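Local coordinates for protein 4,5-DOPA dioxygenase extradiol (Escherichia coli, PDB 2PW6) that opens the ring of L-DOPA between carbons 4 and 5 in vitro, as a zinc-containing extradiol dioxygenase whose physiological substrate is unknown, at residues 88-93 with 132-137. Numbering follows the deposited sequence.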
loop_
_atom_site.group_PDB
_atom_site.type_symbol
_atom_site.label_atom_id
_atom_site.label_comp_id
_atom_site.label_asym_id
_atom_site.label_seq_id
_atom_site.Cartn_x
_atom_site.Cartn_y
_atom_site.Cartn_z
ATOM N N HIS A 88 -2.631 -0.827 -10.262
ATOM C CA HIS A 88 -3.313 -1.658 -11.277
ATOM C C HIS A 88 -2.294 -2.213 -12.271
ATOM O O HIS A 88 -1.634 -1.466 -12.982
ATOM C CB HIS A 88 -4.429 -0.869 -11.984
ATOM C CG HIS A 88 -5.194 -1.662 -13.000
ATOM N ND1 HIS A 88 -6.016 -2.724 -12.662
ATOM C CD2 HIS A 88 -5.279 -1.532 -14.348
ATOM C CE1 HIS A 88 -6.569 -3.209 -13.759
ATOM N NE2 HIS A 88 -6.138 -2.502 -14.793
ATOM N N TYR A 89 -2.123 -3.531 -12.253
ATOM C CA TYR A 89 -1.217 -4.197 -13.164
ATOM C C TYR A 89 -1.919 -5.434 -13.725
ATOM O O TYR A 89 -1.845 -6.522 -13.116
ATOM C CB TYR A 89 0.111 -4.562 -12.495
ATOM C CG TYR A 89 1.177 -4.971 -13.492
ATOM C CD1 TYR A 89 1.818 -4.015 -14.298
ATOM C CD2 TYR A 89 1.540 -6.327 -13.651
ATOM C CE1 TYR A 89 2.794 -4.402 -15.225
ATOM C CE2 TYR A 89 2.517 -6.715 -14.588
ATOM C CZ TYR A 89 3.139 -5.742 -15.370
ATOM O OH TYR A 89 4.121 -6.116 -16.285
ATOM N N PRO A 90 -2.600 -5.269 -14.895
ATOM C CA PRO A 90 -3.525 -6.281 -15.445
ATOM C C PRO A 90 -2.811 -7.332 -16.301
ATOM O O PRO A 90 -3.171 -7.541 -17.463
ATOM C CB PRO A 90 -4.482 -5.452 -16.294
ATOM C CG PRO A 90 -3.645 -4.258 -16.759
ATOM C CD PRO A 90 -2.486 -4.087 -15.777
ATOM N N ALA A 91 -1.806 -7.980 -15.722
ATOM C CA ALA A 91 -1.085 -9.025 -16.393
ATOM C C ALA A 91 -2.008 -10.235 -16.466
ATOM O O ALA A 91 -2.793 -10.470 -15.530
ATOM C CB ALA A 91 0.194 -9.367 -15.633
ATOM N N PRO A 92 -1.919 -11.010 -17.573
ATOM C CA PRO A 92 -2.720 -12.222 -17.639
ATOM C C PRO A 92 -2.127 -13.285 -16.729
ATOM O O PRO A 92 -0.903 -13.380 -16.612
ATOM C CB PRO A 92 -2.576 -12.660 -19.103
ATOM C CG PRO A 92 -1.238 -12.120 -19.535
ATOM C CD PRO A 92 -1.097 -10.813 -18.783
ATOM N N GLY A 93 -2.992 -14.075 -16.106
ATOM C CA GLY A 93 -2.561 -15.155 -15.270
ATOM C C GLY A 93 -2.149 -16.360 -16.075
ATOM O O GLY A 93 -2.416 -16.450 -17.278
ATOM N N PRO A 132 6.185 -2.853 -19.389
ATOM C CA PRO A 132 5.120 -1.857 -19.394
ATOM C C PRO A 132 3.778 -2.356 -19.878
ATOM O O PRO A 132 2.753 -1.873 -19.401
ATOM C CB PRO A 132 5.630 -0.778 -20.360
ATOM C CG PRO A 132 7.057 -0.974 -20.478
ATOM C CD PRO A 132 7.439 -2.312 -19.947
ATOM N N ASP A 133 3.777 -3.292 -20.822
ATOM C CA ASP A 133 2.542 -3.659 -21.511
ATOM C C ASP A 133 1.680 -4.674 -20.747
ATOM O O ASP A 133 0.546 -4.960 -21.145
ATOM C CB ASP A 133 2.844 -4.132 -22.945
ATOM C CG ASP A 133 3.132 -2.966 -23.888
ATOM O OD1 ASP A 133 2.166 -2.243 -24.246
ATOM O OD2 ASP A 133 4.317 -2.769 -24.257
ATOM N N ALA A 134 2.216 -5.187 -19.637
ATOM C CA ALA A 134 1.533 -6.187 -18.827
ATOM C C ALA A 134 1.020 -7.335 -19.720
ATOM O O ALA A 134 -0.158 -7.707 -19.665
ATOM C CB ALA A 134 0.403 -5.545 -18.007
ATOM N N ASP A 135 1.935 -7.872 -20.532
ATOM C CA ASP A 135 1.624 -8.923 -21.530
ATOM C C ASP A 135 2.352 -10.244 -21.288
ATOM O O ASP A 135 2.323 -11.149 -22.143
ATOM C CB ASP A 135 1.928 -8.432 -22.960
ATOM C CG ASP A 135 3.405 -8.027 -23.161
ATOM O OD1 ASP A 135 4.147 -7.813 -22.170
ATOM O OD2 ASP A 135 3.822 -7.888 -24.334
ATOM N N ILE A 136 3.026 -10.342 -20.143
ATOM C CA ILE A 136 3.688 -11.579 -19.727
ATOM C C ILE A 136 2.806 -12.318 -18.707
ATOM O O ILE A 136 2.407 -11.733 -17.699
ATOM C CB ILE A 136 5.121 -11.302 -19.198
ATOM C CG1 ILE A 136 5.877 -10.449 -20.249
ATOM C CG2 ILE A 136 5.812 -12.607 -18.798
ATOM C CD1 ILE A 136 7.345 -10.571 -20.269
ATOM N N PRO A 137 2.469 -13.597 -18.990
ATOM C CA PRO A 137 1.616 -14.357 -18.072
ATOM C C PRO A 137 2.310 -14.516 -16.729
ATOM O O PRO A 137 3.539 -14.546 -16.669
ATOM C CB PRO A 137 1.455 -15.709 -18.772
ATOM C CG PRO A 137 1.746 -15.408 -20.236
ATOM C CD PRO A 137 2.847 -14.402 -20.170
HETATM O O HOH W 1 3.243 -8.724 -17.629
HETATM O O HOH W 2 -2.559 -6.718 -19.807
#
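Segments 88-93 and 132-137 touch as two irregular loops running in nearly the same direction, 18° apart end to end, with Ala91 CA 4.6 Å from Ala134 CA. Ala134 points its methyl at the other loop. Its CB lies over one face of the Tyr89 ring, offset toward the rim, 4.0 Å from the centroid, in a CH-pi contact. Pro90 CD also touches Ala134 CB, at 3.9 Å. Tyr89 has CG anti to its backbone N (chi1 -167°), which brings the far end of the ring to Ala134. A water donates to Tyr89 OH and accepts from Ile136 N, and Tyr89 OH also hydrogen-bonds Tyr131 O. In the LigB-type fold, the first loop leads into helix 95-105 and the second into strand 138-144 of the mixed sheet. Trp124, Leu127 and Ile128 of helix 121-130 also pack on Tyr89. A leucine in place of Tyr89 would probably leave the water and Tyr131 O without their hydroxyl partner and the Ala134 methyl without its ring face. Pro90 centres an inverse gamma turn. A second water donates to both Pro90 O and Ala134 O. Further along, Pro92 CD rests 3.4 Å from Ala134 O, and Pro137 CA makes a CA-H...O contact with Pro92 O at 3.1 Å.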